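Long-range contacts in methyltransferase (Pectobacterium atrosepticum SCRI1043, PDB 2P7I), which probably transfers methyl groups from S-adenosylmethionine to a substrate not yet identified: residues B[31-36]-B[197-202]; B[47-52]-B[105-110]; B[136-141]-B[239-244]; B[143-148]-B[233-238]. All blocks are in the same frame, centred on the assembly; numbering follows the deposited sequence.

Contact 1 of 4, residues B[31-36]-B[197-202]; sequences PFMVRA and SGIFFK
Phe32, Met33 and Ala36, on one side of helix 24-37, pack against Ile199 and Phe200 of strand 192-201, an edge strand, within this chain, of the Rossmann-like methyltransferase sheet. The short axes approach to 8.4 Å with their N-to-C directions 146° apart, and no hydrogen bond joins the two segments, so the interface rests on apolar side chains alone. Ile199 is central: its CG2 meets Phe32 CB at 3.9 Å. Its CG1 is anti to the carbonyl carbon (chi1 -56°), and the terminal CD1 beyond it lies 3.8 Å from Ala36 CB and 4.0 Å from Met33 CG. Met33, a selenomethionine with an extended chain beyond CG, crosses the isoleucine at about a right angle, its methylene CG, not the selenium, approaching closest. The second part of the interface is aromatic: Phe32 CD2 and Phe200 CD1 are 3.7 Å apart, with ring centroids separated by 5.7 Å and planes inclined by 34°, an oblique meeting. Ala36 O is hydrogen-bonded to Tyr195 of a second subunit. Phe24 and Trp209 meet the Phe200 ring edge-to-face. Helix 55-60 (Phe56 on Met33) and helix 220-230 (Tyr227 on Phe32) flank helix 24-37, and strand 237-245 bonds to strand 192-201 on its inner side, Ile199 with Ser239 and Ser197 with Phe241.

Contact 2 of 4, residues B[47-52]-B[105-110]; sequences LELGSF and DNIVLT
Leu49 and Leu109 pack slightly tighter than usual van der Waals contact, CB of Leu49 lying 3.5 Å from CD1 of Leu109. On the same apolar side Leu49, with CG anti to the carbonyl carbon (chi1 -68°), brings CD1 to 3.6 Å from Ile107 CG2, while Leu47 and Ile107 lie side by side, pointing the same way. The backbones are bonded directly as well: Leu47 N donates to Asn106 O at 2.8 Å, Leu47 O accepts from Val108 N at 2.7 Å, and Leu49 N donates to Val108 O at 3.0 Å, with N-H...O angles of 161° to 165°. This is parallel pairing at the middle of the Rossmann-like sheet, where strand 46-49 adjoins strand 104-110. Beyond Leu49 the direct ladder stops and a water takes over: it donates to Leu49 O at 2.6 Å and to Val108 O at 3.2 Å, and accepts from Thr110 N at 2.9 Å. Glu48 points to the opposite face from Leu47; its carboxylate is hydrogen-bonded to Thr57 and to a bound Tris molecule, probably from the crystallisation liquor, at a strand end where related AdoMet methyltransferases hold their cofactor. Gly50 O, where the first chain turns off, also bonds to the Tris.

Contact 3 of 4, residues B[136-141]-B[239-244]; sequences RLFLVC and SIFLLC
Leu137 to Cys141 and Ile240 to Cys244 run antiparallel in unbroken register, their short axes 4.7 Å apart and their directions at 162°. Six backbone hydrogen bonds form in reciprocal pairs: Leu137 with Cys244, Leu139 with Leu242, and Cys141 with Ile240. Between these rungs the carbonyls also receive CA-H groups, as where Val140 CA approaches Ile240 O to 3.2 Å. On the face of Phe138, Val140, Phe241 and Leu243, a CH-pi contact places Leu243 CD1 over one face of the Phe138 ring, 3.9 Å from its centroid and 20° off the normal. Phe241 has CG anti to the backbone N (chi1 167°); its ring lies alongside Phe138, with CZ 3.9 Å from Phe138 CD2, while its CD1 takes Val140 CG2 at 3.7 Å. The other face carries leucine, isoleucine and cysteine side chains and no ring, with Leu137 CB 4.0 Å from Cys244 CB. Polar side chains take partners elsewhere: Ser239 OG with His111 NE2, Arg136 NH1 with Phe40 O and with Pro39 O of a second subunit. Every second residue thus turns its peptide N-H and C=O to the partner strand, while Phe138 and Val140 bond to strand 104-110 and Ser239 and Phe241 to strand 192-201; the apolar side chains pack under helix 24-37 on one face and helix 179-188 on the other.

Contact 4 of 4, residues B[143-148]-B[233-238]; sequences NANAVS and YPDLCA
Asn143 ND2 is gripped by two backbone carbonyls, Asp235 O at 2.8 Å and Cys237 O at 2.9 Å, both close to its amide plane. The two acceptors present themselves differently: Cys237 O is met in its carbonyl plane, on a lone pair, whereas the donor stands well above the carbonyl plane of Asp235. CG is anti to the backbone N (chi1 -178°), and ND2 bridges these carbonyls, two residues apart. The main chain joins in, Asn143 N donating to Ala238 O at 3.0 Å. Asn145 ND2 meets Asp235 OD1 on its syn side at 2.9 Å, in a nearly straight bond (169°), although the amide and carboxylate planes are 76° apart. The hydrogen bond from Val147 N to Leu236 O is weak, but Val147 CG2 packs on Leu236 CB at 3.8 Å. In the next shell a water donates to both Asn143 OD1 and Asp235 OD1, and Asn145 OD1 is held by Asn161. Asp235 also packs on Tyr233 of a second subunit, and Val147 on Phe201 of a third. Asn145 N donates to Asn143 OD1 from above the carbonyl plane, closing an Asx turn within a type I beta turn that delivers Ala146 to the N-cap of helix 147-154.

How the contacts relate
All four contacts are largely buried, but their chemistry changes across the fold. Contacts 2 and 3, the core pair, are strand pairings in one sheet, parallel and antiparallel, with strands 104-110 and 135-142 bonded between them (Ile107 O to Phe138 N, 2.7 Å). Contact 1 adds helix packing without hydrogen bonds, and its strand joins contact 3 through Ile199 N to Ser239 O, 2.9 Å. Contact 4 is more peripheral, its centre about 14 Å from the centre of the chain, and is loop-based and amide-rich; it shares strand 237-245 with contact 3. Contacts 1, 3 and 4 touch a second subunit, whereas no other chain touches the segments of contact 2, which meet bound Tris instead.

Contact 1 of 4, residues B[31-36]-B[197-202]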
loop_
_atom_site.group_PDB
_atom_site.type_symbol
_atom_site.label_atom_id
_atom_site.label_comp_id
_atom_site.label_asym_id
_atom_site.label_seq_id
_atom_site.Cartn_x
_atom_site.Cartn_y
_atom_site.Cartn_z
ATOM N N PRO B 31 -12.798 20.828 6.583
ATOM C CA PRO B 31 -11.956 21.626 5.682
ATOM C C PRO B 31 -11.150 20.855 4.615
ATOM O O PRO B 31 -11.042 21.321 3.489
ATOM C CB PRO B 31 -11.042 22.422 6.649
ATOM C CG PRO B 31 -11.191 21.792 7.971
ATOM C CD PRO B 31 -12.517 21.088 8.003
ATOM N N PHE B 32 -10.611 19.698 4.956
ATOM C CA PHE B 32 -9.890 18.876 3.990
ATOM C C PHE B 32 -10.833 18.312 2.946
ATOM O O PHE B 32 -10.440 18.155 1.803
ATOM C CB PHE B 32 -9.097 17.763 4.685
ATOM C CG PHE B 32 -7.846 18.247 5.355
ATOM C CD1 PHE B 32 -6.946 19.060 4.677
ATOM C CD2 PHE B 32 -7.555 17.888 6.650
ATOM C CE1 PHE B 32 -5.787 19.512 5.271
ATOM C CE2 PHE B 32 -6.374 18.360 7.259
ATOM C CZ PHE B 32 -5.502 19.171 6.556
HETATM N N MSE B 33 -12.071 18.035 3.325
HETATM C CA MSE B 33 -13.050 17.575 2.343
HETATM C C MSE B 33 -13.295 18.672 1.289
HETATM O O MSE B 33 -13.319 18.398 0.086
HETATM C CB MSE B 33 -14.361 17.212 3.048
HETATM C CG MSE B 33 -14.370 15.826 3.655
HETATM SE SE MSE B 33 -15.989 15.606 4.695
HETATM C CE MSE B 33 -15.544 13.942 5.382
ATOM N N VAL B 34 -13.487 19.915 1.729
ATOM C CA VAL B 34 -13.649 21.042 0.817
ATOM C C VAL B 34 -12.394 21.207 -0.053
ATOM O O VAL B 34 -12.512 21.390 -1.252
ATOM C CB VAL B 34 -14.033 22.346 1.570
ATOM C CG1 VAL B 34 -14.064 23.539 0.617
ATOM C CG2 VAL B 34 -15.392 22.168 2.218
ATOM N N ARG B 35 -11.203 21.119 0.532
ATOM C CA ARG B 35 -9.953 21.100 -0.262
ATOM C C ARG B 35 -9.998 20.004 -1.351
ATOM O O ARG B 35 -9.678 20.254 -2.496
ATOM C CB ARG B 35 -8.696 20.926 0.630
ATOM C CG ARG B 35 -7.832 22.195 0.831
ATOM C CD ARG B 35 -6.532 21.924 1.695
ATOM N NE ARG B 35 -5.287 21.585 0.955
ATOM C CZ ARG B 35 -4.094 21.352 1.540
ATOM N NH1 ARG B 35 -3.981 21.379 2.863
ATOM N NH2 ARG B 35 -3.004 21.056 0.824
ATOM N N ALA B 36 -10.357 18.789 -0.959
ATOM C CA ALA B 36 -10.396 17.635 -1.856
ATOM C C ALA B 36 -11.360 17.856 -3.026
ATOM O O ALA B 36 -11.111 17.426 -4.146
ATOM C CB ALA B 36 -10.798 16.396 -1.059
ATOM N N SER B 197 -10.290 8.556 -4.703
ATOM C CA SER B 197 -9.230 9.111 -3.852
ATOM C C SER B 197 -9.597 8.929 -2.389
ATOM O O SER B 197 -10.597 8.302 -2.051
ATOM C CB SER B 197 -8.983 10.601 -4.163
ATOM O OG SER B 197 -7.713 11.044 -3.647
ATOM N N GLY B 198 -8.736 9.423 -1.519
ATOM C CA GLY B 198 -8.949 9.349 -0.091
ATOM C C GLY B 198 -8.627 10.675 0.563
ATOM O O GLY B 198 -7.882 11.478 0.043
ATOM N N ILE B 199 -9.269 10.939 1.686
ATOM C CA ILE B 199 -9.100 12.182 2.397
ATOM C C ILE B 199 -8.566 11.917 3.808
ATOM O O ILE B 199 -9.269 11.399 4.677
ATOM C CB ILE B 199 -10.416 12.969 2.453
ATOM C CG1 ILE B 199 -10.941 13.206 1.027
ATOM C CG2 ILE B 199 -10.216 14.330 3.289
ATOM C CD1 ILE B 199 -12.419 13.626 0.988
ATOM N N PHE B 200 -7.291 12.291 4.000
ATOM C CA PHE B 200 -6.602 12.347 5.297
ATOM C C PHE B 200 -6.052 11.001 5.768
ATOM O O PHE B 200 -6.799 10.139 6.163
ATOM C CB PHE B 200 -7.457 12.947 6.414
ATOM C CG PHE B 200 -6.660 13.410 7.629
ATOM C CD1 PHE B 200 -6.109 14.660 7.670
ATOM C CD2 PHE B 200 -6.472 12.582 8.731
ATOM C CE1 PHE B 200 -5.374 15.086 8.803
ATOM C CE2 PHE B 200 -5.722 13.002 9.836
ATOM C CZ PHE B 200 -5.172 14.230 9.865
ATOM N N PHE B 201 -4.740 10.870 5.763
ATOM C CA PHE B 201 -4.077 9.696 6.331
ATOM C C PHE B 201 -4.262 9.659 7.842
ATOM O O PHE B 201 -3.694 10.459 8.540
ATOM C CB PHE B 201 -2.611 9.711 5.936
ATOM C CG PHE B 201 -1.945 8.347 5.993
ATOM C CD1 PHE B 201 -1.660 7.765 7.226
ATOM C CD2 PHE B 201 -1.603 7.673 4.841
ATOM C CE1 PHE B 201 -1.044 6.534 7.293
ATOM C CE2 PHE B 201 -0.998 6.441 4.900
ATOM C CZ PHE B 201 -0.709 5.877 6.119
ATOM N N LYS B 202 -5.052 8.698 8.335
ATOM C CA LYS B 202 -5.582 8.758 9.723
ATOM C C LYS B 202 -5.055 7.568 10.522
ATOM O O LYS B 202 -5.495 6.443 10.304
ATOM C CB LYS B 202 -7.119 8.716 9.717
ATOM C CG LYS B 202 -7.793 8.977 11.074
ATOM C CD LYS B 202 -9.271 8.647 11.010
ATOM C CE LYS B 202 -9.920 8.784 12.359
ATOM N NZ LYS B 202 -11.365 8.369 12.280
#

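Contact 2 of 4, residues B[47-52]-B[105-110]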
loop_
_atom_site.group_PDB
_atom_site.type_symbol
_atom_site.label_atom_id
_atom_site.label_comp_id
_atom_site.label_asym_id
_atom_site.label_seq_id
_atom_site.Cartn_x
_atom_site.Cartn_y
_atom_site.Cartn_z
ATOM N N LEU B 47 -26.209 20.994 -4.816
ATOM C CA LEU B 47 -27.180 20.323 -3.980
ATOM C C LEU B 47 -26.432 19.589 -2.856
ATOM O O LEU B 47 -25.538 18.790 -3.133
ATOM C CB LEU B 47 -28.002 19.324 -4.807
ATOM C CG LEU B 47 -29.002 18.408 -4.088
ATOM C CD1 LEU B 47 -30.190 19.129 -3.445
ATOM C CD2 LEU B 47 -29.518 17.317 -5.093
ATOM N N GLU B 48 -26.800 19.857 -1.605
ATOM C CA GLU B 48 -26.215 19.185 -0.436
ATOM C C GLU B 48 -27.252 18.254 0.180
ATOM O O GLU B 48 -28.253 18.701 0.762
ATOM C CB GLU B 48 -25.681 20.175 0.602
ATOM C CG GLU B 48 -25.082 19.470 1.822
ATOM C CD GLU B 48 -24.632 20.396 2.948
ATOM O OE1 GLU B 48 -25.059 21.569 3.023
ATOM O OE2 GLU B 48 -23.870 19.896 3.801
ATOM N N LEU B 49 -27.027 16.958 0.002
ATOM C CA LEU B 49 -27.929 15.937 0.504
ATOM C C LEU B 49 -27.525 15.557 1.914
ATOM O O LEU B 49 -26.405 15.116 2.143
ATOM C CB LEU B 49 -27.895 14.717 -0.421
ATOM C CG LEU B 49 -28.496 14.982 -1.804
ATOM C CD1 LEU B 49 -28.221 13.832 -2.759
ATOM C CD2 LEU B 49 -29.994 15.253 -1.639
ATOM N N GLY B 50 -28.443 15.734 2.861
ATOM C CA GLY B 50 -28.183 15.463 4.278
ATOM C C GLY B 50 -27.435 16.592 4.941
ATOM O O GLY B 50 -26.383 16.382 5.510
ATOM N N SER B 51 -27.974 17.794 4.856
ATOM C CA SER B 51 -27.246 19.006 5.276
ATOM C C SER B 51 -27.234 19.190 6.794
ATOM O O SER B 51 -26.496 20.033 7.343
ATOM C CB SER B 51 -27.853 20.224 4.598
ATOM O OG SER B 51 -29.270 20.149 4.629
ATOM N N PHE B 52 -28.090 18.430 7.469
ATOM C CA PHE B 52 -28.232 18.504 8.923
ATOM C C PHE B 52 -28.278 19.951 9.453
ATOM O O PHE B 52 -29.114 20.742 8.990
ATOM C CB PHE B 52 -27.133 17.650 9.560
ATOM C CG PHE B 52 -27.452 17.190 10.947
ATOM C CD1 PHE B 52 -28.669 16.562 11.231
ATOM C CD2 PHE B 52 -26.529 17.351 11.964
ATOM C CE1 PHE B 52 -28.966 16.124 12.509
ATOM C CE2 PHE B 52 -26.812 16.915 13.235
ATOM C CZ PHE B 52 -28.039 16.296 13.509
ATOM N N ASP B 105 -25.518 20.948 -10.775
ATOM C CA ASP B 105 -24.190 20.829 -11.370
ATOM C C ASP B 105 -23.204 20.113 -10.456
ATOM O O ASP B 105 -22.274 19.474 -10.926
ATOM C CB ASP B 105 -23.672 22.216 -11.730
ATOM C CG ASP B 105 -24.584 22.912 -12.712
ATOM O OD1 ASP B 105 -24.685 22.416 -13.857
ATOM O OD2 ASP B 105 -25.210 23.925 -12.322
ATOM N N ASN B 106 -23.433 20.240 -9.154
ATOM C CA ASN B 106 -22.613 19.644 -8.106
ATOM C C ASN B 106 -23.558 19.053 -7.069
ATOM O O ASN B 106 -24.482 19.735 -6.606
ATOM C CB ASN B 106 -21.736 20.712 -7.410
ATOM C CG ASN B 106 -20.794 21.432 -8.372
ATOM O OD1 ASN B 106 -19.658 20.989 -8.605
ATOM N ND2 ASN B 106 -21.256 22.561 -8.918
ATOM N N ILE B 107 -23.341 17.791 -6.697
ATOM C CA ILE B 107 -24.137 17.163 -5.625
ATOM C C ILE B 107 -23.204 16.645 -4.568
ATOM O O ILE B 107 -22.228 15.963 -4.898
ATOM C CB ILE B 107 -25.071 16.047 -6.165
ATOM C CG1 ILE B 107 -26.035 16.665 -7.198
ATOM C CG2 ILE B 107 -25.832 15.385 -4.985
ATOM C CD1 ILE B 107 -27.009 15.667 -7.864
ATOM N N VAL B 108 -23.451 17.009 -3.314
ATOM C CA VAL B 108 -22.574 16.607 -2.226
ATOM C C VAL B 108 -23.296 15.584 -1.371
ATOM O O VAL B 108 -24.405 15.843 -0.905
ATOM C CB VAL B 108 -22.111 17.817 -1.362
ATOM C CG1 VAL B 108 -21.427 17.321 -0.062
ATOM C CG2 VAL B 108 -21.183 18.729 -2.167
ATOM N N LEU B 109 -22.676 14.397 -1.227
ATOM C CA LEU B 109 -23.187 13.356 -0.316
ATOM C C LEU B 109 -22.048 12.834 0.557
ATOM O O LEU B 109 -21.341 11.871 0.204
ATOM C CB LEU B 109 -23.886 12.231 -1.094
ATOM C CG LEU B 109 -24.746 11.239 -0.320
ATOM C CD1 LEU B 109 -26.075 11.829 0.255
ATOM C CD2 LEU B 109 -25.013 9.978 -1.198
ATOM N N THR B 110 -21.812 13.550 1.655
ATOM C CA THR B 110 -20.666 13.263 2.524
ATOM C C THR B 110 -21.135 12.728 3.844
ATOM O O THR B 110 -21.919 13.383 4.542
ATOM C CB THR B 110 -19.732 14.484 2.778
ATOM O OG1 THR B 110 -20.476 15.619 3.258
ATOM C CG2 THR B 110 -19.003 14.845 1.509
HETATM O O HOH W 1 -23.847 15.550 2.242
#

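Contact 3 of 4, residues B[136-141]-B[239-244]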
loop_
_atom_site.group_PDB
_atom_site.type_symbol
_atom_site.label_atom_id
_atom_site.label_comp_id
_atom_site.label_asym_id
_atom_site.label_seq_id
_atom_site.Cartn_x
_atom_site.Cartn_y
_atom_site.Cartn_z
ATOM N N ARG B 136 -21.574 16.698 -11.329
ATOM C CA ARG B 136 -20.716 15.815 -10.569
ATOM C C ARG B 136 -21.271 15.550 -9.167
ATOM O O ARG B 136 -21.700 16.461 -8.490
ATOM C CB ARG B 136 -19.307 16.413 -10.494
ATOM C CG ARG B 136 -18.598 16.334 -11.851
ATOM C CD ARG B 136 -17.262 17.021 -11.845
ATOM N NE ARG B 136 -16.713 17.056 -13.200
ATOM C CZ ARG B 136 -15.579 17.646 -13.526
ATOM N NH1 ARG B 136 -14.865 18.247 -12.606
ATOM N NH2 ARG B 136 -15.177 17.650 -14.789
ATOM N N LEU B 137 -21.181 14.279 -8.756
ATOM C CA LEU B 137 -21.471 13.833 -7.433
ATOM C C LEU B 137 -20.172 13.670 -6.681
ATOM O O LEU B 137 -19.194 13.065 -7.216
ATOM C CB LEU B 137 -22.238 12.496 -7.468
ATOM C CG LEU B 137 -22.403 11.803 -6.101
ATOM C CD1 LEU B 137 -23.336 12.613 -5.090
ATOM C CD2 LEU B 137 -22.845 10.357 -6.295
ATOM N N PHE B 138 -20.169 14.275 -5.484
ATOM C CA PHE B 138 -19.086 14.189 -4.518
ATOM C C PHE B 138 -19.507 13.256 -3.415
ATOM O O PHE B 138 -20.173 13.662 -2.437
ATOM C CB PHE B 138 -18.757 15.564 -3.991
ATOM C CG PHE B 138 -18.282 16.496 -5.057
ATOM C CD1 PHE B 138 -19.191 17.087 -5.933
ATOM C CD2 PHE B 138 -16.925 16.790 -5.185
ATOM C CE1 PHE B 138 -18.758 17.919 -6.958
ATOM C CE2 PHE B 138 -16.472 17.639 -6.177
ATOM C CZ PHE B 138 -17.384 18.195 -7.088
ATOM N N LEU B 139 -19.075 12.013 -3.552
ATOM C CA LEU B 139 -19.494 10.916 -2.692
ATOM C C LEU B 139 -18.407 10.537 -1.696
ATOM O O LEU B 139 -17.376 10.037 -2.068
ATOM C CB LEU B 139 -19.863 9.670 -3.542
ATOM C CG LEU B 139 -20.281 8.411 -2.793
ATOM C CD1 LEU B 139 -21.548 8.678 -1.932
ATOM C CD2 LEU B 139 -20.575 7.278 -3.810
ATOM N N VAL B 140 -18.657 10.791 -0.420
ATOM C CA VAL B 140 -17.604 10.577 0.601
ATOM C C VAL B 140 -18.191 9.789 1.755
ATOM O O VAL B 140 -19.213 10.139 2.255
ATOM C CB VAL B 140 -16.967 11.893 1.105
ATOM C CG1 VAL B 140 -15.909 11.618 2.167
ATOM C CG2 VAL B 140 -16.348 12.685 -0.047
ATOM N N CYS B 141 -17.490 8.733 2.182
ATOM C CA CYS B 141 -17.889 7.942 3.328
ATOM C C CYS B 141 -16.690 7.622 4.220
ATOM O O CYS B 141 -15.543 7.574 3.743
ATOM C CB CYS B 141 -18.464 6.614 2.843
ATOM S SG CYS B 141 -20.045 6.753 1.981
ATOM N N SER B 239 -11.473 8.922 5.222
ATOM C CA SER B 239 -12.693 8.888 4.403
ATOM C C SER B 239 -12.269 8.634 2.992
ATOM O O SER B 239 -11.212 9.024 2.567
ATOM C CB SER B 239 -13.474 10.203 4.480
ATOM O OG SER B 239 -14.087 10.326 5.752
ATOM N N ILE B 240 -13.115 7.952 2.234
ATOM C CA ILE B 240 -12.815 7.708 0.847
ATOM C C ILE B 240 -13.824 8.508 0.020
ATOM O O ILE B 240 -14.949 8.826 0.492
ATOM C CB ILE B 240 -12.920 6.189 0.521
ATOM C CG1 ILE B 240 -14.132 5.561 1.246
ATOM C CG2 ILE B 240 -11.635 5.457 0.941
ATOM C CD1 ILE B 240 -14.376 4.090 0.874
ATOM N N PHE B 241 -13.419 8.797 -1.205
ATOM C CA PHE B 241 -14.021 9.836 -2.017
ATOM C C PHE B 241 -14.073 9.315 -3.430
ATOM O O PHE B 241 -13.037 9.022 -4.055
ATOM C CB PHE B 241 -13.170 11.132 -1.880
ATOM C CG PHE B 241 -13.472 12.230 -2.881
ATOM C CD1 PHE B 241 -14.754 12.447 -3.391
ATOM C CD2 PHE B 241 -12.462 13.090 -3.276
ATOM C CE1 PHE B 241 -14.979 13.458 -4.334
ATOM C CE2 PHE B 241 -12.703 14.127 -4.182
ATOM C CZ PHE B 241 -13.946 14.285 -4.746
ATOM N N LEU B 242 -15.292 9.132 -3.912
ATOM C CA LEU B 242 -15.554 8.915 -5.306
ATOM C C LEU B 242 -16.168 10.155 -5.995
ATOM O O LEU B 242 -17.170 10.681 -5.560
ATOM C CB LEU B 242 -16.492 7.714 -5.519
ATOM C CG LEU B 242 -16.077 6.317 -5.019
ATOM C CD1 LEU B 242 -17.170 5.311 -5.586
ATOM C CD2 LEU B 242 -14.722 5.939 -5.500
ATOM N N LEU B 243 -15.554 10.579 -7.085
ATOM C CA LEU B 243 -16.121 11.599 -7.968
ATOM C C LEU B 243 -16.857 10.880 -9.046
ATOM O O LEU B 243 -16.291 10.067 -9.794
ATOM C CB LEU B 243 -15.035 12.467 -8.620
ATOM C CG LEU B 243 -15.578 13.683 -9.412
ATOM C CD1 LEU B 243 -16.137 14.747 -8.414
ATOM C CD2 LEU B 243 -14.469 14.262 -10.278
ATOM N N CYS B 244 -18.135 11.161 -9.173
ATOM C CA CYS B 244 -18.985 10.450 -10.107
ATOM C C CYS B 244 -19.700 11.408 -11.050
ATOM O O CYS B 244 -19.943 12.577 -10.714
ATOM C CB CYS B 244 -20.067 9.705 -9.333
ATOM S SG CYS B 244 -19.450 8.476 -8.139
#

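Contact 4 of 4, residues B[143-148]-B[233-238]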
loop_
_atom_site.group_PDB
_atom_site.type_symbol
_atom_site.label_atom_id
_atom_site.label_comp_id
_atom_site.label_asym_id
_atom_site.label_seq_id
_atom_site.Cartn_x
_atom_site.Cartn_y
_atom_site.Cartn_z
ATOM N N ASN B 143 -14.042 5.345 5.892
ATOM C CA ASN B 143 -13.373 4.208 5.302
ATOM C C ASN B 143 -13.118 3.078 6.273
ATOM O O ASN B 143 -12.440 3.255 7.298
ATOM C CB ASN B 143 -12.055 4.721 4.760
ATOM C CG ASN B 143 -11.235 3.686 4.076
ATOM O OD1 ASN B 143 -11.757 2.665 3.585
ATOM N ND2 ASN B 143 -9.943 3.960 3.961
ATOM N N ALA B 144 -13.570 1.898 5.897
ATOM C CA ALA B 144 -13.321 0.690 6.661
ATOM C C ALA B 144 -11.858 0.433 6.861
ATOM O O ALA B 144 -11.456 -0.175 7.858
ATOM C CB ALA B 144 -13.968 -0.507 5.962
ATOM N N ASN B 145 -11.044 0.742 5.843
ATOM C CA ASN B 145 -9.660 0.368 5.837
ATOM C C ASN B 145 -8.744 1.478 6.342
ATOM O O ASN B 145 -7.559 1.386 6.197
ATOM C CB ASN B 145 -9.223 -0.077 4.464
ATOM C CG ASN B 145 -10.000 -1.249 3.977
ATOM O OD1 ASN B 145 -10.643 -1.934 4.765
ATOM N ND2 ASN B 145 -9.943 -1.504 2.670
ATOM N N ALA B 146 -9.297 2.526 6.936
ATOM C CA ALA B 146 -8.475 3.551 7.537
ATOM C C ALA B 146 -7.505 2.937 8.527
ATOM O O ALA B 146 -7.859 1.995 9.253
ATOM C CB ALA B 146 -9.373 4.551 8.293
ATOM N N VAL B 147 -6.298 3.494 8.603
ATOM C CA VAL B 147 -5.274 2.953 9.482
ATOM C C VAL B 147 -5.728 2.826 10.913
ATOM O O VAL B 147 -5.605 1.757 11.497
ATOM C CB VAL B 147 -3.939 3.707 9.395
ATOM C CG1 VAL B 147 -2.950 3.245 10.522
ATOM C CG2 VAL B 147 -3.330 3.458 8.075
ATOM N N SER B 148 -6.265 3.901 11.453
ATOM C CA SER B 148 -6.767 3.900 12.819
ATOM C C SER B 148 -7.765 2.773 13.057
ATOM O O SER B 148 -7.709 2.094 14.095
ATOM C CB SER B 148 -7.388 5.257 13.131
ATOM O OG SER B 148 -8.410 5.549 12.202
ATOM N N TYR B 233 -2.279 7.183 -0.654
ATOM C CA TYR B 233 -2.725 5.893 -0.099
ATOM C C TYR B 233 -4.233 5.995 0.190
ATOM O O TYR B 233 -4.652 5.977 1.335
ATOM C CB TYR B 233 -1.930 5.542 1.190
ATOM C CG TYR B 233 -0.470 5.306 0.957
ATOM C CD1 TYR B 233 0.014 4.100 0.411
ATOM C CD2 TYR B 233 0.432 6.330 1.188
ATOM C CE1 TYR B 233 1.343 3.931 0.174
ATOM C CE2 TYR B 233 1.758 6.162 0.965
ATOM C CZ TYR B 233 2.227 4.965 0.459
ATOM O OH TYR B 233 3.561 4.850 0.197
ATOM N N PRO B 234 -5.043 6.160 -0.873
ATOM C CA PRO B 234 -6.470 6.305 -0.664
ATOM C C PRO B 234 -7.087 5.262 0.253
ATOM O O PRO B 234 -7.994 5.568 0.995
ATOM C CB PRO B 234 -7.012 6.191 -2.088
ATOM C CG PRO B 234 -5.954 6.826 -2.908
ATOM C CD PRO B 234 -4.717 6.255 -2.291
ATOM N N ASP B 235 -6.627 4.018 0.167
ATOM C CA ASP B 235 -7.255 2.903 0.883
ATOM C C ASP B 235 -7.059 3.018 2.391
ATOM O O ASP B 235 -7.766 2.357 3.131
ATOM C CB ASP B 235 -6.723 1.566 0.382
ATOM C CG ASP B 235 -7.486 0.377 0.952
ATOM O OD1 ASP B 235 -8.721 0.318 0.818
ATOM O OD2 ASP B 235 -6.835 -0.520 1.506
ATOM N N LEU B 236 -6.072 3.803 2.827
ATOM C CA LEU B 236 -5.740 3.974 4.235
ATOM C C LEU B 236 -6.248 5.277 4.882
ATOM O O LEU B 236 -5.915 5.561 6.013
ATOM C CB LEU B 236 -4.230 3.939 4.383
ATOM C CG LEU B 236 -3.565 2.644 3.957
ATOM C CD1 LEU B 236 -1.999 2.720 4.156
ATOM C CD2 LEU B 236 -4.182 1.437 4.684
ATOM N N CYS B 237 -7.018 6.076 4.144
ATOM C CA CYS B 237 -7.445 7.385 4.618
ATOM C C CYS B 237 -8.648 7.280 5.536
ATOM O O CYS B 237 -9.325 6.247 5.560
ATOM C CB CYS B 237 -7.781 8.300 3.413
ATOM S SG CYS B 237 -6.323 8.783 2.490
ATOM N N ALA B 238 -8.919 8.371 6.257
ATOM C CA ALA B 238 -10.081 8.503 7.164
ATOM C C ALA B 238 -11.379 8.285 6.388
ATOM O O ALA B 238 -12.262 7.525 6.817
ATOM C CB ALA B 238 -10.074 9.855 7.790
HETATM O O HOH W 2 -11.045 1.714 0.990
HETATM O O HOH W 3 -12.756 5.162 9.309
#